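Local coordinates for mitochondrial dynamics protein MID49 (Mus musculus, PDB 4WOY) that recruits the fission mediator dynamin-related protein 1 to the mitochondrial surface, regulates its GTPase activity and is required for mitochondrial fission, at residues Thr22-Leu27 with Gly55-Gly60; Glu94-Ala99 with Leu303-Glu308; Val128-Leu133 with Ala194-Gly199; Pro144-Gly147 with Leu153-Pro156. The protein carries 1 engineered substitution. All coordinates share one frame; numbering follows the deposited sequence.

In the fold
The four contacts belong to the cytoplasmic part of MID49, which joins a nucleotidyltransferase-like portion to a Mab-21-type helical portion. Interactions 1, 3 and 4 lie within the former; interaction 2 is the one that spans both, and along the chain it encloses interactions 3 and 4. Interactions 1 and 4 have centres 19 Å apart, and helix 18-42 takes part in interaction 1 and touches interaction 4. Helices 126-139 and 143-150, consecutive in the chain, supply interactions 3 and 4, whose nearest atoms are about 8 Å apart. Interaction 2 is farthest from interaction 4, with centres 35 Å apart. No two of the contacts touch.

Interaction 1. Residues Thr22-Leu27 with Gly55-Gly60; sequences TLAKQL and GPLYDG
Lys25 lays its aliphatic chain against Leu57 and the ring of Tyr58, and this is the dense half of the contact. Its CG is 3.7 Å from Tyr58 CE2, over one ring face and offset toward the rim, a CH-pi contact lying 24° off the ring normal. The same Lys25 CG is 3.8 Å from Leu57 CD2, a methyl that also meets Ala24 CB at 3.9 Å. With CG beside the backbone N (chi1 -72°) and the chain extended beyond it, the lysine runs past the tyrosine in the opposite direction and brings CE to 3.4 Å from Leu57 O. Residues 55-60 form the loop after strand 52-54 of the nucleotidyltransferase-like fold. Tyr58 N and Asp59 N both bond to Gly55 O, closing the turn that presents Leu57 and Tyr58 to helix 18-42. The looser side is wetter: a water at the edge of the tyrosine ring, in its plane, is 2.6 Å from Tyr58 OH and donates to Lys25 O at 3.1 Å. Beyond Asp59, which is bonded to Tyr210 on helix 210-224, the loop runs into the poorly ordered Gly60.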
loop_
_atom_site.group_PDB
_atom_site.type_symbol
_atom_site.label_atom_id
_atom_site.label_comp_id
_atom_site.label_asym_id
_atom_site.label_seq_id
_atom_site.Cartn_x
_atom_site.Cartn_y
_atom_site.Cartn_z
ATOM N N THR A 22 8.381 -12.593 12.951
ATOM C CA THR A 22 8.954 -11.940 14.129
ATOM C C THR A 22 10.246 -11.201 13.810
ATOM O O THR A 22 10.498 -10.096 14.331
ATOM C CB THR A 22 9.219 -12.970 15.238
ATOM O OG1 THR A 22 7.993 -13.648 15.526
ATOM C CG2 THR A 22 9.691 -12.290 16.506
ATOM N N LEU A 23 11.052 -11.831 12.955
ATOM C CA LEU A 23 12.339 -11.282 12.523
ATOM C C LEU A 23 12.182 -10.040 11.650
ATOM O O LEU A 23 12.920 -9.054 11.783
ATOM C CB LEU A 23 13.161 -12.340 11.748
ATOM C CG LEU A 23 14.425 -11.788 11.101
ATOM C CD1 LEU A 23 15.374 -11.156 12.210
ATOM C CD2 LEU A 23 15.061 -12.774 10.122
ATOM N N ALA A 24 11.197 -10.097 10.767
ATOM C CA ALA A 24 10.954 -9.034 9.825
ATOM C C ALA A 24 10.503 -7.765 10.554
ATOM O O ALA A 24 11.001 -6.664 10.281
ATOM C CB ALA A 24 9.916 -9.469 8.807
ATOM N N LYS A 25 9.571 -7.928 11.487
ATOM C CA LYS A 25 9.122 -6.809 12.297
ATOM C C LYS A 25 10.293 -6.244 13.098
ATOM O O LYS A 25 10.409 -5.037 13.288
ATOM C CB LYS A 25 8.000 -7.235 13.245
ATOM C CG LYS A 25 6.670 -7.502 12.579
ATOM C CD LYS A 25 5.624 -7.880 13.606
ATOM C CE LYS A 25 4.387 -8.284 12.887
ATOM N NZ LYS A 25 3.245 -8.555 13.766
ATOM N N GLN A 26 11.183 -7.117 13.542
ATOM C CA GLN A 26 12.305 -6.656 14.334
ATOM C C GLN A 26 13.225 -5.735 13.517
ATOM O O GLN A 26 13.552 -4.622 13.949
ATOM C CB GLN A 26 13.084 -7.861 14.904
ATOM C CG GLN A 26 14.246 -7.498 15.790
ATOM C CD GLN A 26 15.526 -7.354 15.006
ATOM O OE1 GLN A 26 15.879 -8.219 14.208
ATOM N NE2 GLN A 26 16.225 -6.251 15.214
ATOM N N LEU A 27 13.625 -6.184 12.333
ATOM C CA LEU A 27 14.509 -5.393 11.479
ATOM C C LEU A 27 13.823 -4.088 11.048
ATOM O O LEU A 27 14.376 -3.008 11.213
ATOM C CB LEU A 27 14.935 -6.209 10.261
ATOM C CG LEU A 27 15.787 -7.455 10.553
ATOM C CD1 LEU A 27 15.986 -8.260 9.283
ATOM C CD2 LEU A 27 17.116 -7.096 11.170
ATOM N N GLY A 55 1.672 -2.120 7.323
ATOM C CA GLY A 55 1.391 -2.923 6.151
ATOM C C GLY A 55 0.943 -4.323 6.540
ATOM O O GLY A 55 0.784 -4.627 7.730
ATOM N N PRO A 56 0.719 -5.182 5.531
ATOM C CA PRO A 56 0.205 -6.541 5.723
ATOM C C PRO A 56 1.069 -7.379 6.663
ATOM O O PRO A 56 0.551 -8.313 7.297
ATOM C CB PRO A 56 0.219 -7.121 4.308
ATOM C CG PRO A 56 0.029 -5.918 3.424
ATOM C CD PRO A 56 0.839 -4.836 4.101
ATOM N N LEU A 57 2.358 -7.073 6.750
ATOM C CA LEU A 57 3.214 -7.794 7.694
ATOM C C LEU A 57 2.730 -7.592 9.133
ATOM O O LEU A 57 2.695 -8.531 9.925
ATOM C CB LEU A 57 4.668 -7.340 7.580
ATOM C CG LEU A 57 5.512 -7.758 8.789
ATOM C CD1 LEU A 57 5.696 -9.281 8.823
ATOM C CD2 LEU A 57 6.857 -7.035 8.804
ATOM N N TYR A 58 2.342 -6.356 9.445
ATOM C CA TYR A 58 1.874 -5.991 10.782
ATOM C C TYR A 58 0.395 -6.229 11.022
ATOM O O TYR A 58 -0.004 -6.478 12.147
ATOM C CB TYR A 58 2.184 -4.509 11.074
ATOM C CG TYR A 58 3.653 -4.235 11.290
ATOM C CD1 TYR A 58 4.514 -4.048 10.213
ATOM C CD2 TYR A 58 4.187 -4.200 12.565
ATOM C CE1 TYR A 58 5.872 -3.815 10.401
ATOM C CE2 TYR A 58 5.549 -3.976 12.769
ATOM C CZ TYR A 58 6.382 -3.782 11.680
ATOM O OH TYR A 58 7.727 -3.555 11.877
ATOM N N ASP A 59 -0.421 -6.135 9.980
ATOM C CA ASP A 59 -1.862 -6.150 10.185
ATOM C C ASP A 59 -2.412 -7.548 10.058
ATOM O O ASP A 59 -2.768 -8.001 8.974
ATOM C CB ASP A 59 -2.541 -5.231 9.181
ATOM C CG ASP A 59 -2.179 -3.793 9.400
ATOM O OD1 ASP A 59 -2.055 -3.394 10.577
ATOM O OD2 ASP A 59 -1.993 -3.074 8.396
ATOM N N GLY A 60 -2.493 -8.220 11.191
ATOM C CA GLY A 60 -2.868 -9.613 11.213
ATOM C C GLY A 60 -1.721 -10.452 10.690
ATOM O O GLY A 60 -0.844 -9.975 9.966
HETATM O O HOH W 1 8.271 -3.101 14.343
#

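Interaction 2. Residues Glu94-Ala99 with Leu303-Glu308; sequences EPRCWA and LGNFRE
Arg96 and Asn305 meet at about a right angle, the guanidinium and amide planes turned 51° apart. Their approach is slack: Arg96 NH2 stays 4.0 Å from Asn305 OD1, which lies oblique to the guanidinium, and no hydrogen bond forms across the contact. Gly304 N lies near the guanidinium edge, close to its plane, 4.3 Å from Arg96 NH2, a proximity without a bond. The arginine reaches this far because its chain is extended from CG to NE. Each partner sits in a type I beta turn, Glu94 to Cys97 leading into strand 97-102 of the nucleotidyltransferase-like portion and Leu303 to Phe306 leading to helix 308-317 of the Mab-21-type portion, making this a surface contact between the two. Within its own turn Arg96 is tied to Glu94. Its backbone N donates to the anti lone pair of Glu94 OE2 at 2.9 Å, with an N-H...O angle of 164°. The same OE2 lies at the guanidinium edge, in plane, in a long, weak salt bridge with Arg96 NE (4.0 Å). Val300 and Leu302 touch the arginine side chain, and Phe306 touches Ile311 and Ile314 of helix 308-317.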
loop_
_atom_site.group_PDB
_atom_site.type_symbol
_atom_site.label_atom_id
_atom_site.label_comp_id
_atom_site.label_asym_id
_atom_site.label_seq_id
_atom_site.Cartn_x
_atom_site.Cartn_y
_atom_site.Cartn_z
ATOM N N GLU A 94 -7.833 14.120 -11.612
ATOM C CA GLU A 94 -7.368 12.807 -11.253
ATOM C C GLU A 94 -7.959 12.384 -9.930
ATOM O O GLU A 94 -7.525 12.857 -8.875
ATOM C CB GLU A 94 -5.821 12.805 -11.188
ATOM C CG GLU A 94 -5.222 11.466 -10.828
ATOM C CD GLU A 94 -5.829 10.313 -11.617
ATOM O OE1 GLU A 94 -5.516 10.172 -12.826
ATOM O OE2 GLU A 94 -6.642 9.564 -11.037
ATOM N N PRO A 95 -8.950 11.478 -9.977
ATOM C CA PRO A 95 -9.572 11.010 -8.733
ATOM C C PRO A 95 -8.596 10.251 -7.803
ATOM O O PRO A 95 -8.821 10.233 -6.601
ATOM C CB PRO A 95 -10.710 10.113 -9.233
ATOM C CG PRO A 95 -10.295 9.715 -10.623
ATOM C CD PRO A 95 -9.558 10.868 -11.173
ATOM N N ARG A 96 -7.503 9.698 -8.321
ATOM C CA ARG A 96 -6.530 8.995 -7.467
ATOM C C ARG A 96 -5.711 9.936 -6.594
ATOM O O ARG A 96 -5.016 9.473 -5.684
ATOM C CB ARG A 96 -5.555 8.159 -8.307
ATOM C CG ARG A 96 -6.160 6.969 -9.016
ATOM C CD ARG A 96 -5.139 6.370 -9.965
ATOM N NE ARG A 96 -5.758 5.671 -11.094
ATOM C CZ ARG A 96 -5.769 4.346 -11.260
ATOM N NH1 ARG A 96 -5.192 3.544 -10.367
ATOM N NH2 ARG A 96 -6.359 3.819 -12.328
ATOM N N CYS A 97 -5.782 11.242 -6.862
ATOM C CA CYS A 97 -4.887 12.203 -6.195
ATOM C C CYS A 97 -5.595 13.299 -5.418
ATOM O O CYS A 97 -6.798 13.469 -5.488
ATOM C CB CYS A 97 -3.953 12.880 -7.205
ATOM S SG CYS A 97 -2.908 11.776 -8.140
ATOM N N TRP A 98 -4.810 14.052 -4.669
ATOM C CA TRP A 98 -5.318 15.149 -3.855
ATOM C C TRP A 98 -4.278 16.271 -3.791
ATOM O O TRP A 98 -3.062 15.996 -3.807
ATOM C CB TRP A 98 -5.670 14.650 -2.438
ATOM C CG TRP A 98 -7.026 13.997 -2.315
ATOM C CD1 TRP A 98 -7.433 12.784 -2.829
ATOM C CD2 TRP A 98 -8.157 14.531 -1.623
ATOM N NE1 TRP A 98 -8.746 12.544 -2.503
ATOM C CE2 TRP A 98 -9.212 13.598 -1.758
ATOM C CE3 TRP A 98 -8.379 15.704 -0.905
ATOM C CZ2 TRP A 98 -10.458 13.804 -1.198
ATOM C CZ3 TRP A 98 -9.630 15.907 -0.337
ATOM C CH2 TRP A 98 -10.649 14.960 -0.484
ATOM N N ALA A 99 -4.737 17.524 -3.730
ATOM C CA ALA A 99 -3.807 18.648 -3.560
ATOM C C ALA A 99 -3.860 19.135 -2.122
ATOM O O ALA A 99 -4.864 18.985 -1.429
ATOM C CB ALA A 99 -4.098 19.783 -4.517
ATOM N N LEU A 303 -8.703 -0.619 -12.972
ATOM C CA LEU A 303 -8.355 -1.204 -14.266
ATOM C C LEU A 303 -8.199 -0.169 -15.357
ATOM O O LEU A 303 -8.018 -0.519 -16.516
ATOM C CB LEU A 303 -9.404 -2.222 -14.711
ATOM C CG LEU A 303 -9.594 -3.516 -13.942
ATOM C CD1 LEU A 303 -10.617 -4.326 -14.692
ATOM C CD2 LEU A 303 -8.256 -4.262 -13.756
ATOM N N GLY A 304 -8.295 1.101 -14.984
ATOM C CA GLY A 304 -8.309 2.200 -15.941
ATOM C C GLY A 304 -7.069 2.339 -16.798
ATOM O O GLY A 304 -7.150 2.674 -17.980
ATOM N N ASN A 305 -5.916 2.098 -16.188
ATOM C CA ASN A 305 -4.644 2.238 -16.863
ATOM C C ASN A 305 -4.172 0.912 -17.460
ATOM O O ASN A 305 -3.018 0.787 -17.856
ATOM C CB ASN A 305 -3.588 2.795 -15.900
ATOM C CG ASN A 305 -3.361 1.893 -14.684
ATOM O OD1 ASN A 305 -4.217 1.068 -14.333
ATOM N ND2 ASN A 305 -2.206 2.056 -14.031
ATOM N N PHE A 306 -5.047 -0.086 -17.509
ATOM C CA PHE A 306 -4.706 -1.315 -18.221
ATOM C C PHE A 306 -4.967 -1.152 -19.714
ATOM O O PHE A 306 -6.023 -0.665 -20.125
ATOM C CB PHE A 306 -5.496 -2.509 -17.693
ATOM C CG PHE A 306 -4.970 -3.066 -16.409
ATOM C CD1 PHE A 306 -4.865 -2.271 -15.278
ATOM C CD2 PHE A 306 -4.584 -4.391 -16.329
ATOM C CE1 PHE A 306 -4.383 -2.798 -14.081
ATOM C CE2 PHE A 306 -4.097 -4.926 -15.141
ATOM C CZ PHE A 306 -3.996 -4.132 -14.014
ATOM N N ARG A 307 -4.006 -1.579 -20.524
ATOM C CA ARG A 307 -4.210 -1.608 -21.956
ATOM C C ARG A 307 -5.125 -2.800 -22.282
ATOM O O ARG A 307 -5.306 -3.699 -21.457
ATOM C CB ARG A 307 -2.850 -1.641 -22.670
ATOM C CG ARG A 307 -2.735 -2.472 -23.946
ATOM C CD ARG A 307 -1.349 -2.309 -24.579
ATOM N NE ARG A 307 -0.306 -2.094 -23.574
ATOM C CZ ARG A 307 0.291 -3.060 -22.879
ATOM N NH1 ARG A 307 -0.054 -4.329 -23.064
ATOM N NH2 ARG A 307 1.227 -2.757 -21.989
ATOM N N GLU A 308 -5.728 -2.794 -23.464
ATOM C CA GLU A 308 -6.768 -3.764 -23.784
ATOM C C GLU A 308 -6.247 -5.200 -23.765
ATOM O O GLU A 308 -6.906 -6.090 -23.214
ATOM C CB GLU A 308 -7.406 -3.427 -25.136
ATOM C CG GLU A 308 -8.652 -4.240 -25.451
ATOM C CD GLU A 308 -9.455 -3.664 -26.608
ATOM O OE1 GLU A 308 -8.955 -2.749 -27.297
ATOM O OE2 GLU A 308 -10.591 -4.132 -26.828
#

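Interaction 3. Residues Val128-Leu133 with Ala194-Gly199; sequences VLLELL and AWPLEG
Leu130 is the residue of helix 126-139 that does nearly all the touching, fitting its two methyls against the backbone of Ala194, Trp195 and Pro196. Just before it, Leu129 also points its CB toward residues 194-199, but it gives them little surface; its side chain touches Met180 and Trp205. At Leu130 the branches divide the work. CD2 is 3.2 Å from Ala194 O, a close carbon-to-oxygen approach without a hydrogen bond, and CG stands 4.4 Å from Ala194 CB. CD1 reaches farther along the chain to the Trp195-Pro196 peptide, 3.8 Å from Trp195 C and 3.7 Å from Pro196 N, and ends against the proline ring with Pro196 CD at 3.9 Å. That same proline carbon lies over one face of the Trp195 indole, 3.3 Å above its plane and offset toward the rim, so Pro196 is flanked by the leucine methyl and the tryptophan. Leu133, one turn on from Leu129, packs on Val178 and Met180. Leu129 and Leu133 thus set the helix on strand 173-182 of the mixed sheet in the nucleotidyltransferase-like portion, while Leu130 meets the chain as it leaves strand 191-193 on its way to strand 205-208, where Trp205 packs on Ala194.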
loop_
_atom_site.group_PDB
_atom_site.type_symbol
_atom_site.label_atom_id
_atom_site.label_comp_id
_atom_site.label_asym_id
_atom_site.label_seq_id
_atom_site.Cartn_x
_atom_site.Cartn_y
_atom_site.Cartn_z
ATOM N N VAL A 128 8.549 17.746 -4.724
ATOM C CA VAL A 128 9.694 18.414 -4.116
ATOM C C VAL A 128 10.067 17.728 -2.794
ATOM O O VAL A 128 11.252 17.509 -2.494
ATOM C CB VAL A 128 9.412 19.921 -3.907
ATOM C CG1 VAL A 128 10.583 20.606 -3.196
ATOM C CG2 VAL A 128 9.142 20.591 -5.264
ATOM N N LEU A 129 9.052 17.345 -2.029
ATOM C CA LEU A 129 9.275 16.551 -0.834
ATOM C C LEU A 129 9.987 15.245 -1.162
ATOM O O LEU A 129 10.925 14.868 -0.481
ATOM C CB LEU A 129 7.945 16.268 -0.159
ATOM C CG LEU A 129 7.660 17.457 0.751
ATOM C CD1 LEU A 129 6.167 17.624 1.007
ATOM C CD2 LEU A 129 8.460 17.247 2.062
ATOM N N LEU A 130 9.547 14.593 -2.238
ATOM C CA LEU A 130 10.153 13.368 -2.723
ATOM C C LEU A 130 11.626 13.558 -3.070
ATOM O O LEU A 130 12.458 12.746 -2.660
ATOM C CB LEU A 130 9.394 12.843 -3.933
ATOM C CG LEU A 130 8.192 11.964 -3.627
ATOM C CD1 LEU A 130 7.530 11.563 -4.924
ATOM C CD2 LEU A 130 8.610 10.732 -2.828
ATOM N N GLU A 131 11.949 14.640 -3.776
ATOM C CA GLU A 131 13.343 14.939 -4.126
ATOM C C GLU A 131 14.234 15.039 -2.870
ATOM O O GLU A 131 15.350 14.529 -2.844
ATOM C CB GLU A 131 13.443 16.274 -4.881
ATOM C CG GLU A 131 12.683 16.372 -6.187
ATOM C CD GLU A 131 12.761 17.784 -6.797
ATOM O OE1 GLU A 131 12.959 18.744 -6.011
ATOM O OE2 GLU A 131 12.588 17.933 -8.036
ATOM N N LEU A 132 13.724 15.694 -1.830
ATOM C CA LEU A 132 14.489 15.888 -0.612
ATOM C C LEU A 132 14.784 14.570 0.085
ATOM O O LEU A 132 15.898 14.312 0.471
ATOM C CB LEU A 132 13.754 16.818 0.352
ATOM C CG LEU A 132 14.528 17.068 1.657
ATOM C CD1 LEU A 132 15.596 18.115 1.459
ATOM C CD2 LEU A 132 13.587 17.420 2.788
ATOM N N LEU A 133 13.772 13.748 0.269
ATOM C CA LEU A 133 13.972 12.485 0.966
ATOM C C LEU A 133 14.785 11.478 0.145
ATOM O O LEU A 133 15.572 10.716 0.709
ATOM C CB LEU A 133 12.624 11.888 1.366
ATOM C CG LEU A 133 12.674 10.685 2.304
ATOM C CD1 LEU A 133 13.595 10.889 3.531
ATOM C CD2 LEU A 133 11.263 10.330 2.709
ATOM N N ALA A 194 3.063 11.117 -0.352
ATOM C CA ALA A 194 3.971 11.691 -1.305
ATOM C C ALA A 194 4.553 10.550 -2.144
ATOM O O ALA A 194 5.619 10.023 -1.838
ATOM C CB ALA A 194 5.082 12.459 -0.589
ATOM N N TRP A 195 3.884 10.176 -3.218
ATOM C CA TRP A 195 4.340 9.041 -3.995
ATOM C C TRP A 195 4.411 9.473 -5.421
ATOM O O TRP A 195 3.675 10.356 -5.832
ATOM C CB TRP A 195 3.418 7.831 -3.833
ATOM C CG TRP A 195 4.122 6.466 -3.876
ATOM C CD1 TRP A 195 3.760 5.387 -4.628
ATOM C CD2 TRP A 195 5.307 6.066 -3.146
ATOM N NE1 TRP A 195 4.617 4.337 -4.396
ATOM C CE2 TRP A 195 5.581 4.728 -3.501
ATOM C CE3 TRP A 195 6.160 6.713 -2.231
ATOM C CZ2 TRP A 195 6.671 4.011 -2.964
ATOM C CZ3 TRP A 195 7.245 6.000 -1.695
ATOM C CH2 TRP A 195 7.487 4.665 -2.068
ATOM N N PRO A 196 5.360 8.903 -6.166
ATOM C CA PRO A 196 5.404 9.292 -7.560
ATOM C C PRO A 196 4.278 8.697 -8.349
ATOM O O PRO A 196 3.757 7.607 -8.109
ATOM C CB PRO A 196 6.743 8.723 -8.039
ATOM C CG PRO A 196 6.930 7.526 -7.195
ATOM C CD PRO A 196 6.429 7.940 -5.843
ATOM N N LEU A 197 3.863 9.516 -9.278
ATOM C CA LEU A 197 3.743 9.069 -10.625
ATOM C C LEU A 197 4.379 10.367 -11.116
ATOM O O LEU A 197 3.902 11.460 -10.785
ATOM C CB LEU A 197 2.307 8.748 -11.061
ATOM C CG LEU A 197 2.166 8.115 -12.447
ATOM C CD1 LEU A 197 2.452 6.619 -12.362
ATOM C CD2 LEU A 197 0.776 8.344 -12.989
ATOM N N GLU A 198 5.500 10.251 -11.824
ATOM C CA GLU A 198 6.349 11.418 -12.070
ATOM C C GLU A 198 6.019 12.053 -13.404
ATOM O O GLU A 198 6.604 13.065 -13.800
ATOM C CB GLU A 198 7.831 11.031 -11.995
ATOM C CG GLU A 198 8.347 10.887 -10.569
ATOM C CD GLU A 198 9.758 10.347 -10.497
ATOM O OE1 GLU A 198 9.990 9.224 -10.988
ATOM O OE2 GLU A 198 10.632 11.046 -9.946
ATOM N N GLY A 199 5.069 11.434 -14.091
ATOM C CA GLY A 199 4.404 12.066 -15.206
ATOM C C GLY A 199 3.204 12.763 -14.576
ATOM O O GLY A 199 2.923 12.549 -13.391
#

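Interaction 4. Residues Pro144-Gly147 with Leu153-Pro156; sequences PAIG and LIWP
Ile154 and Ile146 meet methyl to methyl, the strand residue bringing its terminal CD1 and the helix residue its CG2. From the CB of Ile154, which points toward helix 143-150 yet touches nothing there itself, the side chain divides. CG2 takes no part in the contact, Ile154 CG2 staying 6.1 Å from Ile146 CG2. CG1 lies anti to the carbonyl carbon and beside the backbone N, with chi1 at -39°, some way from the ideal staggered value; Ile154 CG1 is 4.5 Å from Gly147 CA. The tip, CD1, makes the contact. It lies 3.4 Å from Ile146 CG2, a close approach for two methyl groups, and 4.1 Å from Gly147 N, so it fits against a helix backbone that bears no side chain at this point. The two isoleucine side chains cross at about a right angle. No hydrogen bond joins the segments; the side-chain contact is apolar and buried. The chain turns after helix 143-150 into strand 153-156, bringing Gly147 CA and Leu153 CA to 4.8 Å. In the mixed sheet of the nucleotidyltransferase-like portion this strand pairs antiparallel with strand 162-166, whose Leu165 touches Ile154, and Trp143 of helix 143-150 packs on Ile154 and Pro156. Helix 18-42 touches both isoleucines, Ile31 meeting Ile154 and Glu34 meeting Ile146.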
loop_
_atom_site.group_PDB
_atom_site.type_symbol
_atom_site.label_atom_id
_atom_site.label_comp_id
_atom_site.label_asym_id
_atom_site.label_seq_id
_atom_site.Cartn_x
_atom_site.Cartn_y
_atom_site.Cartn_z
ATOM N N PRO A 144 25.630 1.742 5.426
ATOM C CA PRO A 144 26.552 0.660 5.790
ATOM C C PRO A 144 26.615 0.408 7.297
ATOM O O PRO A 144 26.610 -0.743 7.724
ATOM C CB PRO A 144 27.904 1.165 5.263
ATOM C CG PRO A 144 27.724 2.630 5.035
ATOM C CD PRO A 144 26.305 2.783 4.628
ATOM N N ALA A 145 26.641 1.473 8.089
ATOM C CA ALA A 145 26.741 1.349 9.537
ATOM C C ALA A 145 25.492 0.733 10.146
ATOM O O ALA A 145 25.590 -0.125 11.025
ATOM C CB ALA A 145 27.011 2.700 10.161
ATOM N N ILE A 146 24.326 1.194 9.698
ATOM C CA ILE A 146 23.051 0.685 10.201
ATOM C C ILE A 146 22.958 -0.805 9.913
ATOM O O ILE A 146 22.553 -1.595 10.765
ATOM C CB ILE A 146 21.856 1.418 9.567
ATOM C CG1 ILE A 146 21.803 2.864 10.058
ATOM C CG2 ILE A 146 20.550 0.726 9.904
ATOM C CD1 ILE A 146 21.012 3.805 9.151
ATOM N N GLY A 147 23.379 -1.187 8.715
ATOM C CA GLY A 147 23.395 -2.582 8.331
ATOM C C GLY A 147 24.332 -3.395 9.204
ATOM O O GLY A 147 24.021 -4.517 9.598
ATOM N N LEU A 153 22.058 -6.119 5.328
ATOM C CA LEU A 153 22.400 -5.077 4.352
ATOM C C LEU A 153 21.151 -4.278 4.004
ATOM O O LEU A 153 20.125 -4.867 3.673
ATOM C CB LEU A 153 22.969 -5.662 3.058
ATOM C CG LEU A 153 24.164 -4.931 2.434
ATOM C CD1 LEU A 153 25.468 -5.413 3.093
ATOM C CD2 LEU A 153 24.198 -5.035 0.897
ATOM N N ILE A 154 21.244 -2.951 4.046
ATOM C CA ILE A 154 20.133 -2.091 3.650
ATOM C C ILE A 154 20.610 -1.105 2.596
ATOM O O ILE A 154 21.638 -0.445 2.792
ATOM C CB ILE A 154 19.552 -1.290 4.841
ATOM C CG1 ILE A 154 19.523 -2.161 6.109
ATOM C CG2 ILE A 154 18.214 -0.699 4.466
ATOM C CD1 ILE A 154 19.504 -1.405 7.410
ATOM N N TRP A 155 19.881 -1.002 1.486
ATOM C CA TRP A 155 20.235 -0.038 0.451
ATOM C C TRP A 155 19.009 0.462 -0.324
ATOM O O TRP A 155 18.024 -0.262 -0.485
ATOM C CB TRP A 155 21.255 -0.646 -0.524
ATOM C CG TRP A 155 20.666 -1.634 -1.483
ATOM C CD1 TRP A 155 20.254 -1.389 -2.762
ATOM C CD2 TRP A 155 20.434 -3.030 -1.250
ATOM N NE1 TRP A 155 19.771 -2.544 -3.334
ATOM C CE2 TRP A 155 19.873 -3.566 -2.426
ATOM C CE3 TRP A 155 20.641 -3.878 -0.159
ATOM C CZ2 TRP A 155 19.516 -4.912 -2.539
ATOM C CZ3 TRP A 155 20.289 -5.206 -0.278
ATOM C CH2 TRP A 155 19.736 -5.713 -1.457
ATOM N N PRO A 156 19.065 1.719 -0.785
ATOM C CA PRO A 156 18.002 2.328 -1.594
ATOM C C PRO A 156 17.911 1.754 -3.010
ATOM O O PRO A 156 18.921 1.553 -3.677
ATOM C CB PRO A 156 18.391 3.818 -1.636
ATOM C CG PRO A 156 19.339 4.000 -0.485
ATOM C CD PRO A 156 20.086 2.703 -0.388
#